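Local structure of pyrrolidone-carboxylate peptidase (Pyrococcus furiosus, 1X10) at residues A[65-70]-A[165-170]; A[76-81]-A[131-136]. The protein catalyses the removal of an N-terminal pyroglutamyl (5-oxoproline) group from polypeptides, generally where the second residue is not proline, acting as a thiol protease. The protein carries 3 engineered substitutions. All coordinates share one frame; numbering follows the deposited sequence.

Contact 1 (A[65-70]-A[165-170])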
ATOM      1  N   ILE A  65     -12.895  27.351   0.550  1.00 10.99           N
ATOM      2  CA  ILE A  65     -12.526  25.971   0.278  1.00 10.79           C
ATOM      3  C   ILE A  65     -11.050  25.968  -0.083  1.00 10.47           C
ATOM      4  O   ILE A  65     -10.654  26.451  -1.144  1.00 10.34           O
ATOM      5  CB  ILE A  65     -13.358  25.379  -0.868  1.00 10.61           C
ATOM      6  CG1 ILE A  65     -14.828  25.300  -0.438  1.00 11.55           C
ATOM      7  CG2 ILE A  65     -12.835  23.982  -1.221  1.00 11.14           C
ATOM      8  CD1 ILE A  65     -15.769  24.791  -1.514  1.00 12.44           C
ATOM      9  N   HIS A  66     -10.243  25.442   0.833  1.00 10.50           N
ATOM     10  CA  HIS A  66      -8.801  25.377   0.672  1.00  9.98           C
ATOM     11  C   HIS A  66      -8.442  24.007   0.111  1.00 10.01           C
ATOM     12  O   HIS A  66      -8.879  22.979   0.629  1.00  9.69           O
ATOM     13  CB  HIS A  66      -8.140  25.630   2.029  1.00 10.18           C
ATOM     14  CG  HIS A  66      -8.583  26.913   2.669  1.00 10.30           C
ATOM     15  ND1 HIS A  66      -8.224  28.150   2.178  1.00  9.92           N
ATOM     16  CD2 HIS A  66      -9.420  27.152   3.708  1.00 10.46           C
ATOM     17  CE1 HIS A  66      -8.823  29.095   2.884  1.00 10.43           C
ATOM     18  NE2 HIS A  66      -9.555  28.516   3.817  1.00  9.87           N
ATOM     19  N   VAL A  67      -7.653  24.006  -0.959  1.00  9.52           N
ATOM     20  CA  VAL A  67      -7.272  22.772  -1.632  1.00  9.85           C
ATOM     21  C   VAL A  67      -5.771  22.517  -1.549  1.00  9.92           C
ATOM     22  O   VAL A  67      -4.963  23.443  -1.604  1.00  9.64           O
ATOM     23  CB  VAL A  67      -7.699  22.826  -3.117  1.00  9.93           C
ATOM     24  CG1 VAL A  67      -7.616  21.445  -3.746  1.00  9.73           C
ATOM     25  CG2 VAL A  67      -9.123  23.386  -3.228  1.00  9.32           C
ATOM     26  N   GLY A  68      -5.410  21.248  -1.415  1.00  9.83           N
ATOM     27  CA  GLY A  68      -4.009  20.889  -1.328  1.00 10.17           C
ATOM     28  C   GLY A  68      -3.718  19.547  -1.968  1.00 10.87           C
ATOM     29  O   GLY A  68      -4.627  18.757  -2.237  1.00  9.69           O
ATOM     30  N   LEU A  69      -2.436  19.300  -2.218  1.00 10.92           N
ATOM     31  CA  LEU A  69      -1.984  18.054  -2.810  1.00 11.97           C
ATOM     32  C   LEU A  69      -1.701  17.075  -1.666  1.00 11.56           C
ATOM     33  O   LEU A  69      -1.087  17.447  -0.665  1.00 11.38           O
ATOM     34  CB  LEU A  69      -0.698  18.305  -3.602  1.00 12.38           C
ATOM     35  CG  LEU A  69      -0.191  17.374  -4.713  1.00 14.21           C
ATOM     36  CD1 LEU A  69       1.298  17.173  -4.515  1.00 13.99           C
ATOM     37  CD2 LEU A  69      -0.921  16.049  -4.735  1.00 14.66           C
ATOM     38  N   ALA A  70      -2.153  15.831  -1.812  1.00 11.86           N
ATOM     39  CA  ALA A  70      -1.914  14.800  -0.799  1.00 11.30           C
ATOM     40  C   ALA A  70      -1.226  13.620  -1.472  1.00 11.75           C
ATOM     41  O   ALA A  70      -1.876  12.659  -1.897  1.00 11.72           O
ATOM     42  CB  ALA A  70      -3.224  14.349  -0.172  1.00 11.68           C
ATOM     43  N   ILE A 165      -9.939  20.371   1.091  1.00  9.75           N
ATOM     44  CA  ILE A 165     -10.046  19.233   0.188  1.00  9.70           C
ATOM     45  C   ILE A 165      -8.666  18.876  -0.341  1.00  9.85           C
ATOM     46  O   ILE A 165      -7.946  19.736  -0.843  1.00  9.33           O
ATOM     47  CB  ILE A 165     -10.960  19.556  -1.013  1.00 10.44           C
ATOM     48  CG1 ILE A 165     -12.396  19.752  -0.526  1.00 10.91           C
ATOM     49  CG2 ILE A 165     -10.886  18.434  -2.052  1.00  9.98           C
ATOM     50  CD1 ILE A 165     -13.361  20.165  -1.628  1.00 12.24           C
ATOM     51  N   HIS A 166      -8.286  17.610  -0.208  1.00  9.66           N
ATOM     52  CA  HIS A 166      -6.992  17.164  -0.709  1.00  9.91           C
ATOM     53  C   HIS A 166      -7.200  16.385  -2.002  1.00 10.48           C
ATOM     54  O   HIS A 166      -8.161  15.621  -2.125  1.00 10.40           O
ATOM     55  CB  HIS A 166      -6.292  16.262   0.317  1.00 10.35           C
ATOM     56  CG  HIS A 166      -5.365  16.995   1.238  1.00 10.05           C
ATOM     57  ND1 HIS A 166      -5.600  17.115   2.590  1.00 10.25           N
ATOM     58  CD2 HIS A 166      -4.193  17.633   1.002  1.00 11.28           C
ATOM     59  CE1 HIS A 166      -4.612  17.792   3.150  1.00 10.76           C
ATOM     60  NE2 HIS A 166      -3.745  18.118   2.208  1.00 11.13           N
ATOM     61  N   VAL A 167      -6.299  16.576  -2.963  1.00 10.78           N
ATOM     62  CA  VAL A 167      -6.388  15.864  -4.228  1.00 10.77           C
ATOM     63  C   VAL A 167      -5.141  15.005  -4.404  1.00 11.30           C
ATOM     64  O   VAL A 167      -4.079  15.321  -3.874  1.00 11.26           O
ATOM     65  CB  VAL A 167      -6.497  16.834  -5.439  1.00 10.70           C
ATOM     66  CG1 VAL A 167      -7.671  17.794  -5.233  1.00 11.24           C
ATOM     67  CG2 VAL A 167      -5.187  17.600  -5.633  1.00 10.64           C
ATOM     68  N   PRO A 168      -5.265  13.890  -5.136  1.00 11.53           N
ATOM     69  CA  PRO A 168      -4.122  13.006  -5.365  1.00 11.43           C
ATOM     70  C   PRO A 168      -3.177  13.655  -6.371  1.00 11.45           C
ATOM     71  O   PRO A 168      -3.463  14.729  -6.905  1.00 11.33           O
ATOM     72  CB  PRO A 168      -4.766  11.749  -5.959  1.00 11.90           C
ATOM     73  CG  PRO A 168      -6.193  11.800  -5.473  1.00 11.36           C
ATOM     74  CD  PRO A 168      -6.519  13.263  -5.590  1.00 11.48           C
ATOM     75  N   TYR A 169      -2.048  13.002  -6.613  1.00 11.81           N
ATOM     76  CA  TYR A 169      -1.098  13.469  -7.618  1.00 11.62           C
ATOM     77  C   TYR A 169      -1.873  13.376  -8.931  1.00 11.71           C
ATOM     78  O   TYR A 169      -2.768  12.537  -9.051  1.00 10.35           O
ATOM     79  CB  TYR A 169       0.054  12.478  -7.784  1.00 11.83           C
ATOM     80  CG  TYR A 169       1.183  12.528  -6.794  1.00 12.25           C
ATOM     81  CD1 TYR A 169       1.986  13.664  -6.670  1.00 13.19           C
ATOM     82  CD2 TYR A 169       1.531  11.390  -6.065  1.00 12.96           C
ATOM     83  CE1 TYR A 169       3.116  13.658  -5.849  1.00 13.58           C
ATOM     84  CE2 TYR A 169       2.657  11.372  -5.253  1.00 13.49           C
ATOM     85  CZ  TYR A 169       3.444  12.503  -5.152  1.00 13.71           C
ATOM     86  OH  TYR A 169       4.575  12.465  -4.372  1.00 14.75           O
ATOM     87  N   ILE A 170      -1.552  14.219  -9.911  1.00 11.67           N
ATOM     88  CA  ILE A 170      -2.183  14.051 -11.214  1.00 12.30           C
ATOM     89  C   ILE A 170      -1.164  13.153 -11.932  1.00 12.54           C
ATOM     90  O   ILE A 170       0.019  13.158 -11.578  1.00 12.48           O
ATOM     91  CB  ILE A 170      -2.393  15.383 -11.979  1.00 12.60           C
ATOM     92  CG1 ILE A 170      -1.087  16.163 -12.101  1.00 12.83           C
ATOM     93  CG2 ILE A 170      -3.461  16.206 -11.276  1.00 12.41           C
ATOM     94  CD1 ILE A 170      -1.229  17.419 -12.956  1.00 12.57           C
TER
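Ile-165 joins strand 65-69 mainly through its backbone, lying in parallel register with Val-67. Its N donates to His-66 O (2.9 Å), and its O accepts Gly-68 N and also a CA-H of Val-67. Its side chain adds an apolar touch, CD1 meeting Ile-65 CG2 at 3.9 Å, on the face covered by helix 189-206. Leu-69 grips the far end of the partner with both methyl branches. With CG anti to the backbone N (chi1 -159°), CD2 sits 3.4 Å from Val-167 O, while CD1 reaches the Tyr-169 ring obliquely. Just past the strand, Ala-70 turns toward 165-170: its N bonds to Val-167 O (2.9 Å), and its CB lies 3.6 Å from His-166 CD2. That same CD2 is 3.5 Å from Leu-69 O. ND1 of the ring hydrogen-bonds to Glu-79 and NE2 to the engineered Ser-142. An alanine in place of His-166 would probably open a gap beside Ala-70 and leave Glu-79 and Ser-142 without the ring that bridges them. Bonds at Ile-165 and Val-167 thus hold the backbone from which the active-site histidine projects, Ala-70 CB and two carbonyl oxygens pack obliquely at CD2, and both nitrogens serve catalytic-site residues.

Contact 2 (A[76-81]-A[131-136])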
ATOM      1  N   ILE A  76     -10.261  11.692  -4.009  1.00  9.99           N
ATOM      2  CA  ILE A  76     -10.507  13.011  -3.438  1.00  9.82           C
ATOM      3  C   ILE A  76     -10.818  12.798  -1.963  1.00  9.90           C
ATOM      4  O   ILE A  76     -11.565  11.883  -1.604  1.00 10.56           O
ATOM      5  CB  ILE A  76     -11.732  13.695  -4.092  1.00  9.80           C
ATOM      6  CG1 ILE A  76     -11.463  13.967  -5.578  1.00  9.74           C
ATOM      7  CG2 ILE A  76     -12.067  14.991  -3.344  1.00  9.40           C
ATOM      8  CD1 ILE A  76     -10.309  14.935  -5.848  1.00  9.48           C
ATOM      9  N   SER A  77     -10.237  13.615  -1.095  1.00  9.77           N
ATOM     10  CA  SER A  77     -10.518  13.481   0.321  1.00 10.06           C
ATOM     11  C   SER A  77     -10.958  14.814   0.899  1.00 10.08           C
ATOM     12  O   SER A  77     -10.352  15.855   0.639  1.00 10.17           O
ATOM     13  CB  SER A  77      -9.301  12.931   1.085  1.00 10.45           C
ATOM     14  OG  SER A  77      -8.131  13.687   0.846  1.00 11.11           O
ATOM     15  N   ILE A  78     -12.033  14.763   1.673  1.00  9.75           N
ATOM     16  CA  ILE A  78     -12.602  15.945   2.308  1.00  9.87           C
ATOM     17  C   ILE A  78     -12.251  15.876   3.791  1.00  9.87           C
ATOM     18  O   ILE A  78     -12.628  14.928   4.482  1.00  9.23           O
ATOM     19  CB  ILE A  78     -14.127  15.960   2.115  1.00 10.75           C
ATOM     20  CG1 ILE A  78     -14.446  15.825   0.618  1.00 11.62           C
ATOM     21  CG2 ILE A  78     -14.710  17.255   2.667  1.00 11.62           C
ATOM     22  CD1 ILE A  78     -15.866  15.335   0.315  1.00 12.87           C
ATOM     23  N   GLU A  79     -11.513  16.877   4.264  1.00  9.16           N
ATOM     24  CA  GLU A  79     -11.061  16.922   5.650  1.00  9.49           C
ATOM     25  C   GLU A  79     -12.161  17.234   6.661  1.00  9.84           C
ATOM     26  O   GLU A  79     -12.881  18.227   6.553  1.00  9.15           O
ATOM     27  CB  GLU A  79      -9.917  17.934   5.790  1.00  9.85           C
ATOM     28  CG  GLU A  79      -8.732  17.663   4.861  1.00  9.28           C
ATOM     29  CD  GLU A  79      -8.067  16.316   5.123  1.00 10.23           C
ATOM     30  OE1 GLU A  79      -7.286  15.855   4.256  1.00 10.43           O
ATOM     31  OE2 GLU A  79      -8.313  15.720   6.195  1.00  9.28           O
ATOM     32  N   ARG A  80     -12.270  16.368   7.655  1.00 10.37           N
ATOM     33  CA  ARG A  80     -13.272  16.517   8.695  1.00 11.60           C
ATOM     34  C   ARG A  80     -12.832  17.453   9.810  1.00 10.75           C
ATOM     35  O   ARG A  80     -13.646  18.188  10.374  1.00  9.94           O
ATOM     36  CB  ARG A  80     -13.582  15.147   9.298  1.00 12.76           C
ATOM     37  CG  ARG A  80     -14.638  15.146  10.391  1.00 15.96           C
ATOM     38  CD  ARG A  80     -14.924  13.715  10.835  1.00 18.34           C
ATOM     39  NE  ARG A  80     -16.341  13.401  10.698  1.00 22.52           N
ATOM     40  CZ  ARG A  80     -16.818  12.325  10.089  1.00 21.92           C
ATOM     41  NH1 ARG A  80     -15.994  11.439   9.550  1.00 23.33           N
ATOM     42  NH2 ARG A  80     -18.124  12.137  10.021  1.00 25.28           N
ATOM     43  N   ILE A  81     -11.537  17.447  10.103  1.00 10.76           N
ATOM     44  CA  ILE A  81     -11.034  18.241  11.216  1.00 10.83           C
ATOM     45  C   ILE A  81      -9.659  18.894  11.040  1.00  9.88           C
ATOM     46  O   ILE A  81      -8.753  18.332  10.412  1.00  9.43           O
ATOM     47  CB  ILE A  81     -11.007  17.345  12.473  1.00 12.16           C
ATOM     48  CG1 ILE A  81     -10.669  18.155  13.725  1.00 12.61           C
ATOM     49  CG2 ILE A  81      -9.989  16.233  12.280  1.00 12.14           C
ATOM     50  CD1 ILE A  81     -10.709  17.311  14.995  1.00 13.12           C
ATOM     51  N   ALA A 131     -14.331   9.622  -3.682  1.00 12.07           N
ATOM     52  CA  ALA A 131     -14.041  10.572  -2.621  1.00 12.29           C
ATOM     53  C   ALA A 131     -14.401   9.971  -1.273  1.00 12.55           C
ATOM     54  O   ALA A 131     -15.294   9.122  -1.174  1.00 12.82           O
ATOM     55  CB  ALA A 131     -14.834  11.863  -2.849  1.00 12.43           C
ATOM     56  N   TYR A 132     -13.701  10.405  -0.234  1.00 12.68           N
ATOM     57  CA  TYR A 132     -13.970   9.924   1.111  1.00 12.91           C
ATOM     58  C   TYR A 132     -13.646  11.028   2.115  1.00 12.92           C
ATOM     59  O   TYR A 132     -13.037  12.048   1.760  1.00 12.51           O
ATOM     60  CB  TYR A 132     -13.143   8.666   1.399  1.00 12.86           C
ATOM     61  CG  TYR A 132     -11.652   8.891   1.442  1.00 13.50           C
ATOM     62  CD1 TYR A 132     -10.997   9.116   2.652  1.00 13.52           C
ATOM     63  CD2 TYR A 132     -10.891   8.869   0.272  1.00 13.37           C
ATOM     64  CE1 TYR A 132      -9.621   9.311   2.699  1.00 13.56           C
ATOM     65  CE2 TYR A 132      -9.516   9.062   0.308  1.00 13.72           C
ATOM     66  CZ  TYR A 132      -8.889   9.282   1.527  1.00 13.86           C
ATOM     67  OH  TYR A 132      -7.530   9.467   1.573  1.00 15.08           O
ATOM     68  N   ILE A 133     -14.076  10.835   3.357  1.00 12.17           N
ATOM     69  CA  ILE A 133     -13.827  11.813   4.404  1.00 12.30           C
ATOM     70  C   ILE A 133     -12.534  11.441   5.122  1.00 11.99           C
ATOM     71  O   ILE A 133     -12.383  10.321   5.604  1.00 11.36           O
ATOM     72  CB  ILE A 133     -14.988  11.855   5.446  1.00 13.40           C
ATOM     73  CG1 ILE A 133     -16.200  12.633   4.903  1.00 14.68           C
ATOM     74  CG2 ILE A 133     -14.533  12.615   6.696  1.00 13.09           C
ATOM     75  CD1 ILE A 133     -16.527  12.398   3.467  1.00 17.02           C
ATOM     76  N   SER A 134     -11.601  12.386   5.176  1.00 11.60           N
ATOM     77  CA  SER A 134     -10.327  12.175   5.855  1.00 11.13           C
ATOM     78  C   SER A 134     -10.438  12.743   7.267  1.00 11.42           C
ATOM     79  O   SER A 134     -11.039  13.803   7.472  1.00 10.05           O
ATOM     80  CB  SER A 134      -9.195  12.880   5.101  1.00 11.43           C
ATOM     81  OG  SER A 134      -8.019  12.935   5.886  1.00 10.68           O
ATOM     82  N   ASN A 135      -9.855  12.038   8.237  1.00 10.59           N
ATOM     83  CA  ASN A 135      -9.911  12.479   9.624  1.00 11.11           C
ATOM     84  C   ASN A 135      -8.628  13.142  10.118  1.00 10.95           C
ATOM     85  O   ASN A 135      -8.472  13.426  11.309  1.00 10.85           O
ATOM     86  CB  ASN A 135     -10.314  11.305  10.509  1.00 10.51           C
ATOM     87  CG  ASN A 135     -11.723  10.841  10.212  1.00 11.39           C
ATOM     88  OD1 ASN A 135     -11.992   9.641  10.118  1.00 13.51           O
ATOM     89  ND2 ASN A 135     -12.632  11.795  10.058  1.00 10.13           N
ATOM     90  N   SER A 136      -7.709  13.376   9.189  1.00 10.07           N
ATOM     91  CA  SER A 136      -6.466  14.071   9.495  1.00  9.98           C
ATOM     92  C   SER A 136      -5.922  14.693   8.220  1.00  9.77           C
ATOM     93  O   SER A 136      -5.673  13.995   7.234  1.00  8.61           O
ATOM     94  CB  SER A 136      -5.410  13.133  10.073  1.00 10.52           C
ATOM     95  OG  SER A 136      -4.192  13.846  10.255  1.00  9.75           O
TER
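Glu-79, an active-site residue, meets Ser-134 across the two parallel strands: OE2 lies 2.8 Å from Ser-134 OG, a hydrogen-bonding distance, and Ser-136 N makes a weak bond to the same OG. The glutamate chain bends at chi2 (-62°), bringing the carboxylate back over the neighbouring strand. On the same face the Tyr-132 ring lies over Ser-77, whose CB makes a CH-pi contact 4.0 Å from the ring centroid, nearest to CZ. At the other end, Arg-80 and Asn-135 run side by side. Asn-135 ND2 comes close to Arg-80 CD and stands at the guanidinium edge, the two planes 31° apart; ND2 and NH1 are both donors and not bonded to each other. Arg-80 NH1 also passes 3.4 Å from Ile-133 CG2.

The second shell holds these groups. Glu-79 OE1 takes a salt bridge from Arg-73, which also bonds Ser-77 OG, besides its bond to His-166. Asp-100 and Asp-87 of a second subunit take Arg-80 NH2. Beneath lies the backbone ladder, from Tyr-132 N to Ile-76 O (2.9 Å) up to Arg-80 N to Ser-134 O (2.9 Å); within it Ser-134 N reaches Ile-78 O from above the carbonyl plane. On the opposite face Ile-78, Ala-131 and Ile-133 pack on helix 117-126, while Ile-76 meets Ile-165 and Val-167 of strand 161-167, which runs antiparallel along the other side of 76-83.

Contacts 1 and 2 belong to one mixed sheet, their centres about 10 Å apart. Across it the strands run 63-69, 161-167, 76-83, 131-134; each contact is a parallel pair, and the seam between them, 161-167 against 76-83, is antiparallel. Along the chain the order is 65-70, 76-81, 131-136, 165-170, with contact 2 falling wholly between the halves of contact 1. At the seam His-166 N lies 2.8 Å from Ser-77 O, and His-166 ND1 lies 2.7 Å from Glu-79 OE1. The two inner strands thereby bring together the histidine and glutamate of the catalytic triad, whose nucleophile position holds an engineered serine here.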